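2,3-dihydroxybenzoate-AMP ligase (PDB 1MDB) belongs to the ANL superfamily of AMP-binding enzymes and binds adenosine monophosphate and 2,3-dihydroxy-benzoic acid in adjoining pockets of a two-domain chain. Local coordinates at residues 307-312 with 441-446; 363-366 with 372-375; 414-417 with 423-426. All coordinates share one frame; numbering follows the deposited sequence.

Contact 1 (307-312 with 441-446); sequences GAKFSA and AAEEVE. With AMP (adenosine monophosphate), chain D; DBH (2,3-dihydroxy-benzoic acid), chain E.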
ATOM      1  N   GLY A 307      -5.928  -2.332  -2.415  1.00 24.55           N
ATOM      2  CA  GLY A 307      -4.774  -3.181  -2.156  1.00 24.95           C
ATOM      3  C   GLY A 307      -5.050  -4.532  -2.789  1.00 27.13           C
ATOM      4  O   GLY A 307      -4.138  -5.241  -3.240  1.00 24.06           O
ATOM      5  N   ALA A 308      -6.336  -4.874  -2.807  1.00 25.86           N
ATOM      6  CA  ALA A 308      -6.844  -6.113  -3.380  1.00 29.91           C
ATOM      7  C   ALA A 308      -8.287  -5.812  -3.751  1.00 28.80           C
ATOM      8  O   ALA A 308      -8.873  -4.860  -3.246  1.00 28.57           O
ATOM      9  CB  ALA A 308      -6.792  -7.258  -2.344  1.00 29.97           C
ATOM     10  N   LYS A 309      -8.877  -6.621  -4.614  1.00 30.70           N
ATOM     11  CA  LYS A 309     -10.254  -6.369  -5.014  1.00 30.22           C
ATOM     12  C   LYS A 309     -11.280  -6.532  -3.890  1.00 29.98           C
ATOM     13  O   LYS A 309     -11.343  -7.562  -3.222  1.00 29.25           O
ATOM     14  CB  LYS A 309     -10.625  -7.281  -6.182  1.00 33.01           C
ATOM     15  CG  LYS A 309     -11.967  -6.971  -6.810  1.00 33.80           C
ATOM     16  CD  LYS A 309     -12.215  -7.872  -8.003  1.00 35.55           C
ATOM     17  CE  LYS A 309     -13.564  -7.579  -8.637  1.00 36.00           C
ATOM     18  NZ  LYS A 309     -13.847  -8.525  -9.743  1.00 37.34           N
ATOM     19  N   PHE A 310     -12.081  -5.497  -3.672  1.00 30.16           N
ATOM     20  CA  PHE A 310     -13.123  -5.571  -2.661  1.00 29.68           C
ATOM     21  C   PHE A 310     -14.335  -6.070  -3.443  1.00 31.47           C
ATOM     22  O   PHE A 310     -14.938  -5.328  -4.222  1.00 32.08           O
ATOM     23  CB  PHE A 310     -13.379  -4.189  -2.053  1.00 28.22           C
ATOM     24  CG  PHE A 310     -14.264  -4.208  -0.842  1.00 26.14           C
ATOM     25  CD1 PHE A 310     -14.184  -5.245   0.082  1.00 26.96           C
ATOM     26  CD2 PHE A 310     -15.156  -3.169  -0.604  1.00 27.12           C
ATOM     27  CE1 PHE A 310     -14.976  -5.251   1.220  1.00 23.66           C
ATOM     28  CE2 PHE A 310     -15.950  -3.164   0.528  1.00 25.96           C
ATOM     29  CZ  PHE A 310     -15.862  -4.209   1.444  1.00 27.26           C
ATOM     30  N   SER A 311     -14.661  -7.342  -3.248  1.00 30.67           N
ATOM     31  CA  SER A 311     -15.765  -7.989  -3.947  1.00 31.54           C
ATOM     32  C   SER A 311     -17.106  -7.266  -3.840  1.00 32.73           C
ATOM     33  O   SER A 311     -17.453  -6.706  -2.796  1.00 30.41           O
ATOM     34  CB  SER A 311     -15.906  -9.431  -3.455  1.00 32.33           C
ATOM     35  OG  SER A 311     -14.791 -10.211  -3.873  1.00 32.27           O
ATOM     36  N   ALA A 312     -17.856  -7.311  -4.937  1.00 32.24           N
ATOM     37  CA  ALA A 312     -19.154  -6.659  -5.048  1.00 32.22           C
ATOM     38  C   ALA A 312     -20.118  -6.961  -3.910  1.00 32.25           C
ATOM     39  O   ALA A 312     -20.744  -6.048  -3.378  1.00 33.25           O
ATOM     40  CB  ALA A 312     -19.799  -7.031  -6.394  1.00 31.04           C
ATOM     41  N   ALA A 441     -11.510 -17.620 -12.498  1.00 36.69           N
ATOM     42  CA  ALA A 441     -11.286 -16.340 -11.847  1.00 35.26           C
ATOM     43  C   ALA A 441     -11.646 -16.559 -10.380  1.00 34.13           C
ATOM     44  O   ALA A 441     -12.821 -16.600 -10.019  1.00 34.36           O
ATOM     45  CB  ALA A 441     -12.183 -15.256 -12.470  1.00 32.74           C
ATOM     46  N   ALA A 442     -10.624 -16.707  -9.542  1.00 33.66           N
ATOM     47  CA  ALA A 442     -10.816 -16.948  -8.114  1.00 32.38           C
ATOM     48  C   ALA A 442     -11.815 -15.999  -7.447  1.00 30.04           C
ATOM     49  O   ALA A 442     -12.758 -16.436  -6.780  1.00 30.72           O
ATOM     50  CB  ALA A 442      -9.463 -16.873  -7.391  1.00 32.36           C
ATOM     51  N   GLU A 443     -11.607 -14.707  -7.638  1.00 30.36           N
ATOM     52  CA  GLU A 443     -12.461 -13.680  -7.040  1.00 32.00           C
ATOM     53  C   GLU A 443     -13.937 -13.815  -7.437  1.00 31.28           C
ATOM     54  O   GLU A 443     -14.834 -13.501  -6.649  1.00 31.09           O
ATOM     55  CB  GLU A 443     -11.910 -12.296  -7.407  1.00 30.02           C
ATOM     56  CG  GLU A 443     -12.596 -11.105  -6.742  1.00 34.07           C
ATOM     57  CD  GLU A 443     -13.936 -10.755  -7.374  1.00 35.99           C
ATOM     58  OE1 GLU A 443     -14.097 -10.975  -8.594  1.00 36.52           O
ATOM     59  OE2 GLU A 443     -14.821 -10.245  -6.653  1.00 36.03           O
ATOM     60  N   GLU A 444     -14.191 -14.285  -8.652  1.00 31.46           N
ATOM     61  CA  GLU A 444     -15.563 -14.467  -9.108  1.00 30.14           C
ATOM     62  C   GLU A 444     -16.268 -15.452  -8.169  1.00 30.13           C
ATOM     63  O   GLU A 444     -17.414 -15.234  -7.762  1.00 31.12           O
ATOM     64  CB  GLU A 444     -15.579 -15.005 -10.547  1.00 33.13           C
ATOM     65  CG  GLU A 444     -16.979 -15.208 -11.118  1.00 33.50           C
ATOM     66  CD  GLU A 444     -16.988 -15.948 -12.450  1.00 34.86           C
ATOM     67  OE1 GLU A 444     -18.083 -16.328 -12.897  1.00 34.29           O
ATOM     68  OE2 GLU A 444     -15.917 -16.148 -13.056  1.00 34.84           O
ATOM     69  N   VAL A 445     -15.566 -16.524  -7.812  1.00 28.78           N
ATOM     70  CA  VAL A 445     -16.108 -17.548  -6.926  1.00 27.83           C
ATOM     71  C   VAL A 445     -16.172 -17.067  -5.475  1.00 28.81           C
ATOM     72  O   VAL A 445     -17.123 -17.367  -4.749  1.00 28.03           O
ATOM     73  CB  VAL A 445     -15.254 -18.830  -6.984  1.00 29.44           C
ATOM     74  CG1 VAL A 445     -15.885 -19.911  -6.136  1.00 30.55           C
ATOM     75  CG2 VAL A 445     -15.120 -19.301  -8.432  1.00 29.65           C
ATOM     76  N   GLU A 446     -15.158 -16.325  -5.048  1.00 27.78           N
ATOM     77  CA  GLU A 446     -15.151 -15.817  -3.684  1.00 28.12           C
ATOM     78  C   GLU A 446     -16.371 -14.904  -3.458  1.00 28.96           C
ATOM     79  O   GLU A 446     -17.032 -14.990  -2.418  1.00 29.20           O
ATOM     80  CB  GLU A 446     -13.842 -15.073  -3.421  1.00 27.83           C
ATOM     81  CG  GLU A 446     -12.592 -15.957  -3.585  1.00 27.21           C
ATOM     82  CD  GLU A 446     -11.313 -15.147  -3.683  1.00 28.88           C
ATOM     83  OE1 GLU A 446     -10.234 -15.730  -3.943  1.00 25.90           O
ATOM     84  OE2 GLU A 446     -11.392 -13.917  -3.493  1.00 30.61           O
TER
HETATM   85  P   AMP D 600       1.260  -2.555  -3.909  1.00 37.86           P
HETATM   86  O1P AMP D 600       2.470  -1.866  -4.482  1.00 35.62           O
HETATM   87  O2P AMP D 600       1.533  -3.377  -2.694  1.00 36.44           O
HETATM   88  O3P AMP D 600       0.111  -1.602  -3.698  1.00 36.15           O
HETATM   89  O5' AMP D 600       0.758  -3.707  -4.984  1.00 33.19           O
HETATM   90  C5' AMP D 600       0.043  -3.376  -6.209  1.00 33.03           C
HETATM   91  C4' AMP D 600      -0.698  -4.617  -6.722  1.00 35.40           C
HETATM   92  O4' AMP D 600      -1.667  -4.908  -5.733  1.00 35.95           O
HETATM   93  C3' AMP D 600      -1.508  -4.420  -7.970  1.00 35.82           C
HETATM   94  O3' AMP D 600      -0.720  -4.567  -9.149  1.00 36.21           O
HETATM   95  C2' AMP D 600      -2.604  -5.466  -7.819  1.00 36.88           C
HETATM   96  O2' AMP D 600      -2.181  -6.755  -8.316  1.00 37.21           O
HETATM   97  C1' AMP D 600      -2.840  -5.439  -6.330  1.00 36.67           C
HETATM   98  N9  AMP D 600      -4.193  -4.461  -6.073  1.00 37.14           N
HETATM   99  C8  AMP D 600      -4.158  -3.289  -5.397  1.00 37.97           C
HETATM  100  N7  AMP D 600      -5.365  -2.738  -5.307  1.00 36.15           N
HETATM  101  C5  AMP D 600      -6.152  -3.589  -5.939  1.00 35.27           C
HETATM  102  C6  AMP D 600      -7.527  -3.457  -6.100  1.00 35.95           C
HETATM  103  N6  AMP D 600      -8.218  -2.428  -5.610  1.00 35.39           N
HETATM  104  N1  AMP D 600      -8.150  -4.466  -6.795  1.00 37.38           N
HETATM  105  C2  AMP D 600      -7.482  -5.539  -7.306  1.00 37.39           C
HETATM  106  N3  AMP D 600      -6.158  -5.663  -7.143  1.00 36.31           N
HETATM  107  C4  AMP D 600      -5.465  -4.690  -6.453  1.00 36.69           C
HETATM  108  C21 DBH E 601      -1.040  -1.464  -3.453  1.00 37.74           C
HETATM  109  O9  DBH E 601      -1.560  -2.678  -3.227  1.00 41.58           O
HETATM  110  C18 DBH E 601      -1.858  -0.225  -3.471  1.00 38.15           C
HETATM  111  C15 DBH E 601      -3.251  -0.288  -3.169  1.00 36.66           C
HETATM  112  C12 DBH E 601      -4.045   0.877  -3.202  1.00 35.53           C
HETATM  113  C3  DBH E 601      -1.262   1.032  -3.809  1.00 38.44           C
HETATM  114  O3  DBH E 601       0.108   1.163  -4.113  1.00 34.01           O
HETATM  115  C6  DBH E 601      -2.060   2.192  -3.842  1.00 36.87           C
HETATM  116  C9  DBH E 601      -3.443   2.125  -3.545  1.00 37.26           C
HETATM  117  O6  DBH E 601      -1.493   3.401  -4.173  1.00 43.05           O
HETATM  118  O   HOH W   1     -16.838  -8.694  -7.223  1.00 25.96           O
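Lys309 and Ser311 hold Glu443 at the junction of the two parts of this ANL-family enzyme, where the loop after strand 302-306, part of the AMP pocket, meets the first turn of helix 442-449 in the C-terminal domain. Glu443 puts its carboxylate between the two partners, and each oxygen has its own. On one side Lys309 NZ makes a salt bridge of 2.7 Å with Glu443 OE1, approaching from above the carboxylate plane, 71° out of it. The lysine can reach because CG stands anti to the backbone N (chi1 -172°) and the rest of the chain runs fully extended, crossing the glutamate at about a right angle. Its methylenes pack on the way, with Lys309 CD 3.4 Å from Glu443 CD. The glutamate meets it with a chain that bends at CG (chi2 -77°). Lys309 NZ has a second acceptor in Val425 O, so the ammonium group is gripped from two parts of the fold.

The same lysine also borders the ligand: Lys309 N lies 3.2 Å from N1 of the adenine of AMP, and Lys309 CB is 3.8 Å from AMP C2. Further back in the loop, Gly307 CA comes within 3.4 Å of C15 of 2,3-dihydroxy-benzoic acid, while Gly307 O accepts from Lys519 NZ.

Ser311 sits just ahead of helix 312-315, in the N-cap position, but its hydroxyl makes no capping bond. Instead Ser311 OG donates to the anti lone pair of Glu443 OE2 at 2.8 Å. The start of helix 312-315 and the lysine would probably stabilise the negative charge. Glu443 OE2 accepts a second hydrogen bond, from a water 2.6 Å away, and that water accepts from Ala312 N.

Contact 2 (363-366 with 372-375); sequences SRVW and DVKP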
ATOM      1  N   SER A 363      -3.022   3.422 -20.213  1.00 44.54           N
ATOM      2  CA  SER A 363      -3.310   2.039 -19.886  1.00 46.06           C
ATOM      3  C   SER A 363      -3.536   1.195 -21.135  1.00 47.21           C
ATOM      4  O   SER A 363      -4.154   1.640 -22.102  1.00 46.10           O
ATOM      5  CB  SER A 363      -4.547   1.953 -18.986  1.00 49.03           C
ATOM      6  OG  SER A 363      -4.264   2.425 -17.679  1.00 51.43           O
ATOM      7  N   ARG A 364      -3.022  -0.027 -21.111  1.00 48.01           N
ATOM      8  CA  ARG A 364      -3.206  -0.939 -22.224  1.00 48.91           C
ATOM      9  C   ARG A 364      -3.490  -2.339 -21.707  1.00 48.38           C
ATOM     10  O   ARG A 364      -2.912  -2.774 -20.709  1.00 45.22           O
ATOM     11  CB  ARG A 364      -1.982  -0.912 -23.143  1.00 51.86           C
ATOM     12  CG  ARG A 364      -1.802   0.466 -23.764  1.00 57.05           C
ATOM     13  CD  ARG A 364      -0.858   0.502 -24.948  1.00 62.23           C
ATOM     14  NE  ARG A 364      -0.787   1.857 -25.496  1.00 65.72           N
ATOM     15  CZ  ARG A 364      -0.059   2.209 -26.549  1.00 67.41           C
ATOM     16  NH1 ARG A 364       0.673   1.303 -27.184  1.00 69.11           N
ATOM     17  NH2 ARG A 364      -0.062   3.468 -26.966  1.00 68.84           N
ATOM     18  N   VAL A 365      -4.424  -3.019 -22.368  1.00 46.87           N
ATOM     19  CA  VAL A 365      -4.810  -4.375 -22.003  1.00 46.29           C
ATOM     20  C   VAL A 365      -4.383  -5.318 -23.124  1.00 47.35           C
ATOM     21  O   VAL A 365      -5.031  -5.384 -24.170  1.00 47.25           O
ATOM     22  CB  VAL A 365      -6.332  -4.485 -21.804  1.00 45.17           C
ATOM     23  CG1 VAL A 365      -6.713  -5.908 -21.475  1.00 43.61           C
ATOM     24  CG2 VAL A 365      -6.779  -3.553 -20.693  1.00 44.85           C
ATOM     25  N   TRP A 366      -3.286  -6.036 -22.903  1.00 46.39           N
ATOM     26  CA  TRP A 366      -2.764  -6.961 -23.900  1.00 47.87           C
ATOM     27  C   TRP A 366      -3.106  -8.422 -23.638  1.00 49.46           C
ATOM     28  O   TRP A 366      -3.535  -8.790 -22.548  1.00 49.46           O
ATOM     29  CB  TRP A 366      -1.245  -6.840 -23.992  1.00 46.96           C
ATOM     30  CG  TRP A 366      -0.760  -5.609 -24.664  1.00 47.34           C
ATOM     31  CD1 TRP A 366      -1.511  -4.670 -25.310  1.00 47.63           C
ATOM     32  CD2 TRP A 366       0.600  -5.194 -24.788  1.00 47.36           C
ATOM     33  NE1 TRP A 366      -0.698  -3.691 -25.830  1.00 48.68           N
ATOM     34  CE2 TRP A 366       0.605  -3.988 -25.523  1.00 47.27           C
ATOM     35  CE3 TRP A 366       1.821  -5.723 -24.346  1.00 47.20           C
ATOM     36  CZ2 TRP A 366       1.780  -3.306 -25.832  1.00 47.09           C
ATOM     37  CZ3 TRP A 366       2.990  -5.044 -24.652  1.00 46.20           C
ATOM     38  CH2 TRP A 366       2.961  -3.846 -25.387  1.00 46.63           C
ATOM     39  N   ASP A 372      -2.776  -5.850 -28.387  1.00 55.98           N
ATOM     40  CA  ASP A 372      -3.912  -5.202 -27.745  1.00 56.27           C
ATOM     41  C   ASP A 372      -5.143  -6.080 -27.897  1.00 56.60           C
ATOM     42  O   ASP A 372      -5.481  -6.512 -28.995  1.00 56.14           O
ATOM     43  CB  ASP A 372      -4.180  -3.824 -28.356  1.00 56.09           C
ATOM     44  CG  ASP A 372      -3.172  -2.780 -27.907  1.00 57.30           C
ATOM     45  OD1 ASP A 372      -2.231  -2.479 -28.674  1.00 56.34           O
ATOM     46  OD2 ASP A 372      -3.319  -2.266 -26.775  1.00 56.75           O
ATOM     47  N   VAL A 373      -5.806  -6.356 -26.783  1.00 57.65           N
ATOM     48  CA  VAL A 373      -6.996  -7.184 -26.820  1.00 58.79           C
ATOM     49  C   VAL A 373      -8.127  -6.334 -27.399  1.00 59.31           C
ATOM     50  O   VAL A 373      -8.025  -5.110 -27.455  1.00 59.57           O
ATOM     51  CB  VAL A 373      -7.371  -7.684 -25.400  1.00 58.51           C
ATOM     52  CG1 VAL A 373      -8.177  -6.630 -24.658  1.00 57.53           C
ATOM     53  CG2 VAL A 373      -8.126  -8.993 -25.495  1.00 59.62           C
ATOM     54  N   LYS A 374      -9.195  -6.981 -27.845  1.00 59.93           N
ATOM     55  CA  LYS A 374     -10.321  -6.258 -28.414  1.00 60.75           C
ATOM     56  C   LYS A 374     -11.027  -5.480 -27.307  1.00 59.45           C
ATOM     57  O   LYS A 374     -10.976  -5.869 -26.145  1.00 60.29           O
ATOM     58  CB  LYS A 374     -11.278  -7.246 -29.086  1.00 62.68           C
ATOM     59  CG  LYS A 374     -10.593  -8.113 -30.134  1.00 64.99           C
ATOM     60  CD  LYS A 374     -11.560  -9.064 -30.820  1.00 67.42           C
ATOM     61  CE  LYS A 374     -10.841  -9.923 -31.857  1.00 69.09           C
ATOM     62  NZ  LYS A 374     -11.761 -10.875 -32.553  1.00 70.11           N
ATOM     63  N   PRO A 375     -11.685  -4.363 -27.654  1.00 58.62           N
ATOM     64  CA  PRO A 375     -12.397  -3.534 -26.676  1.00 56.36           C
ATOM     65  C   PRO A 375     -13.250  -4.317 -25.686  1.00 54.43           C
ATOM     66  O   PRO A 375     -14.010  -5.202 -26.069  1.00 54.08           O
ATOM     67  CB  PRO A 375     -13.233  -2.615 -27.558  1.00 57.04           C
ATOM     68  CG  PRO A 375     -12.324  -2.382 -28.711  1.00 58.48           C
ATOM     69  CD  PRO A 375     -11.796  -3.781 -29.002  1.00 58.84           C
TER
HETATM   70  O   HOH W   2      -5.392  -1.641 -25.013  1.00 35.30           O
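Asp372 folds back on Trp366 at the outer edge of a four-stranded antiparallel sheet, whose edge strand 362-366 is bridged once, Trp366 to Asp372, by the loop leading on to strand 379-384. From its CB, 4.1 Å from Trp366 CD1, the aspartate leaves away from the strand, but CG lies beside the backbone N and anti to the carbonyl carbon (chi1 -75°), which swings the carboxylate round to the indole. Asp372 CG is then 3.4 Å from Trp366 NE1. At the tip, Asp372 OD2 sits at the ring edge, in its plane and 3.1 Å from Trp366 NE1, while the carboxylate as a whole stands almost perpendicular to the indole, 86° between the planes. A water 2.8 Å from Asp372 OD2 donates a hydrogen bond to it and accepts one from Val365 N, tying the carboxylate to the strand. Close by runs the extended chain of Arg364; its charged end does not touch the aspartate, with Arg364 NH1 5.0 Å from Asp372 OD1.

The backbone of Val365 is used on the side turned from the sheet. Arg364 and Trp366 bond inward to Leu382 and His380 of strand 379-384, whereas Val365 O looks outward and accepts from Val373 N in a nearly straight bond (N-H...O 174°). Next to that bond the two valines pack together, and Val365 also rests on Val415 and Leu417 of strand 409-417. The closest side-chain atoms of the valine pair are Val365 CG1 and Val373 CG1, 3.6 Å apart.

Contact 3 (414-417 with 423-426); sequences IVRL and IVVE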
ATOM      1  N   ILE A 414      -4.702  -9.016 -14.324  1.00 29.91           N
ATOM      2  CA  ILE A 414      -5.540  -9.364 -15.458  1.00 31.04           C
ATOM      3  C   ILE A 414      -6.796  -8.516 -15.249  1.00 33.11           C
ATOM      4  O   ILE A 414      -7.473  -8.631 -14.218  1.00 33.00           O
ATOM      5  CB  ILE A 414      -5.928 -10.862 -15.470  1.00 30.98           C
ATOM      6  CG1 ILE A 414      -4.673 -11.740 -15.530  1.00 31.32           C
ATOM      7  CG2 ILE A 414      -6.812 -11.152 -16.674  1.00 29.49           C
ATOM      8  CD1 ILE A 414      -3.696 -11.381 -16.642  1.00 33.37           C
ATOM      9  N   VAL A 415      -7.100  -7.660 -16.220  1.00 33.58           N
ATOM     10  CA  VAL A 415      -8.256  -6.774 -16.109  1.00 34.01           C
ATOM     11  C   VAL A 415      -8.966  -6.591 -17.450  1.00 36.71           C
ATOM     12  O   VAL A 415      -8.514  -7.084 -18.486  1.00 36.58           O
ATOM     13  CB  VAL A 415      -7.817  -5.369 -15.632  1.00 32.64           C
ATOM     14  CG1 VAL A 415      -6.851  -5.482 -14.452  1.00 28.09           C
ATOM     15  CG2 VAL A 415      -7.140  -4.619 -16.780  1.00 31.29           C
ATOM     16  N   ARG A 416     -10.083  -5.875 -17.412  1.00 38.33           N
ATOM     17  CA  ARG A 416     -10.846  -5.557 -18.611  1.00 40.02           C
ATOM     18  C   ARG A 416     -11.193  -4.083 -18.436  1.00 40.93           C
ATOM     19  O   ARG A 416     -11.232  -3.587 -17.308  1.00 39.91           O
ATOM     20  CB  ARG A 416     -12.119  -6.406 -18.704  1.00 40.94           C
ATOM     21  CG  ARG A 416     -13.343  -5.801 -18.033  1.00 41.77           C
ATOM     22  CD  ARG A 416     -14.521  -6.760 -18.056  1.00 43.86           C
ATOM     23  NE  ARG A 416     -15.747  -6.110 -17.608  1.00 47.90           N
ATOM     24  CZ  ARG A 416     -16.489  -6.531 -16.589  1.00 47.87           C
ATOM     25  NH1 ARG A 416     -16.129  -7.611 -15.909  1.00 48.12           N
ATOM     26  NH2 ARG A 416     -17.586  -5.867 -16.247  1.00 45.51           N
ATOM     27  N   LEU A 417     -11.428  -3.377 -19.536  1.00 41.20           N
ATOM     28  CA  LEU A 417     -11.751  -1.960 -19.455  1.00 42.73           C
ATOM     29  C   LEU A 417     -13.220  -1.690 -19.707  1.00 44.16           C
ATOM     30  O   LEU A 417     -13.854  -2.346 -20.534  1.00 44.26           O
ATOM     31  CB  LEU A 417     -10.918  -1.159 -20.457  1.00 43.14           C
ATOM     32  CG  LEU A 417      -9.398  -1.139 -20.298  1.00 43.45           C
ATOM     33  CD1 LEU A 417      -8.792  -0.324 -21.430  1.00 42.97           C
ATOM     34  CD2 LEU A 417      -9.016  -0.544 -18.943  1.00 44.66           C
ATOM     35  N   ILE A 423     -11.631   0.328 -14.662  1.00 38.52           N
ATOM     36  CA  ILE A 423     -10.971  -0.965 -14.647  1.00 36.28           C
ATOM     37  C   ILE A 423     -11.695  -1.940 -13.732  1.00 35.54           C
ATOM     38  O   ILE A 423     -12.004  -1.633 -12.576  1.00 34.16           O
ATOM     39  CB  ILE A 423      -9.507  -0.825 -14.175  1.00 37.41           C
ATOM     40  CG1 ILE A 423      -8.747   0.105 -15.124  1.00 36.82           C
ATOM     41  CG2 ILE A 423      -8.834  -2.195 -14.111  1.00 38.92           C
ATOM     42  CD1 ILE A 423      -7.313   0.383 -14.715  1.00 36.64           C
ATOM     43  N   VAL A 424     -11.993  -3.110 -14.276  1.00 33.94           N
ATOM     44  CA  VAL A 424     -12.643  -4.162 -13.528  1.00 34.98           C
ATOM     45  C   VAL A 424     -11.584  -5.251 -13.454  1.00 36.62           C
ATOM     46  O   VAL A 424     -11.350  -5.972 -14.422  1.00 37.18           O
ATOM     47  CB  VAL A 424     -13.886  -4.687 -14.252  1.00 35.31           C
ATOM     48  CG1 VAL A 424     -14.532  -5.795 -13.426  1.00 36.74           C
ATOM     49  CG2 VAL A 424     -14.876  -3.545 -14.468  1.00 35.84           C
ATOM     50  N   VAL A 425     -10.923  -5.333 -12.304  1.00 35.69           N
ATOM     51  CA  VAL A 425      -9.863  -6.304 -12.077  1.00 34.47           C
ATOM     52  C   VAL A 425     -10.405  -7.708 -11.839  1.00 34.66           C
ATOM     53  O   VAL A 425     -11.385  -7.893 -11.114  1.00 34.16           O
ATOM     54  CB  VAL A 425      -8.997  -5.884 -10.859  1.00 35.17           C
ATOM     55  CG1 VAL A 425      -7.851  -6.881 -10.640  1.00 35.14           C
ATOM     56  CG2 VAL A 425      -8.439  -4.489 -11.087  1.00 32.99           C
ATOM     57  N   GLU A 426      -9.772  -8.690 -12.476  1.00 34.13           N
ATOM     58  CA  GLU A 426     -10.149 -10.091 -12.310  1.00 35.63           C
ATOM     59  C   GLU A 426      -9.344 -10.595 -11.125  1.00 33.47           C
ATOM     60  O   GLU A 426      -9.878 -11.204 -10.204  1.00 33.72           O
ATOM     61  CB  GLU A 426      -9.764 -10.927 -13.545  1.00 37.19           C
ATOM     62  CG  GLU A 426     -10.012 -12.434 -13.366  1.00 37.58           C
ATOM     63  CD  GLU A 426      -9.367 -13.293 -14.456  1.00 41.27           C
ATOM     64  OE1 GLU A 426      -8.173 -13.639 -14.327  1.00 41.84           O
ATOM     65  OE2 GLU A 426     -10.053 -13.621 -15.443  1.00 41.22           O
TER
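Arg416 starts with CG between its own backbone N and carbonyl carbon (chi1 89°) and runs extended to NE, which carries it alongside Val424; there CG1 stands anti to the backbone N (chi1 180°) and meets the arginine tip. The guanidinium lies with one face against the valine, Val424 CG1 coming over it toward the rim, 3.5 Å from Arg416 NH1. Further back, Arg416 CG rests 4.0 Å from Val424 CB. A sulfate ion, probably from the crystallisation liquor, lies about 4 Å from the arginine side chain.

These two residues form a hydrogen-bonded pair in a beta hairpin, strands 409-417 and 423-428, which makes one side of the four-stranded antiparallel sheet. Each bonds the other through the backbone: Val424 N donates to Arg416 O in a straight line (N-H...O 179°), and Arg416 N donates to Val424 O, both at 3.2 Å. At the Ile414 end Glu426 N donates to Ile414 O at 2.9 Å.

The other sheet face carries the non-hydrogen-bonded pairs Val415 with Val425 and Leu417 with Ile423. Diagonally between them, Ile423 CG2 nestles against Val415 CB at 3.7 Å, and Val415 CG1 also touches Val425 CG2. The side chain of Leu417 lies beside that of Ile423, pointing the same way, and reaches its CG1 with CD2. Phe330 of strand 325-331 packs on Ile423 and Val425 from the large sheet. Glu426 runs out beside Ile414, likewise in the same direction, with Glu426 OE1 3.7 Å from Ile414 CG2.

Contact 3 stands between the other two. Its centre is about 11 Å from that of contact 1 and about 10 Å from that of contact 2, whereas the centres of contacts 1 and 2 are about 21 Å apart, their nearest atoms about 14 Å. Towards the domain junction, the ammonium of the 307-312 loop reaches the hairpin, Lys309 NZ to Val425 O at 2.9 Å, and Glu443 CB packs on Glu426 O at 3.6 Å. Towards the sheet edge, Val365 CG2 meets Leu417 CG at 3.6 Å. AMP is bordered by contact 1 directly and by contact 3 through the side chain of Val425, about 4 Å away; in contact 2, the side chain of Val365 is about 13 Å from AMP.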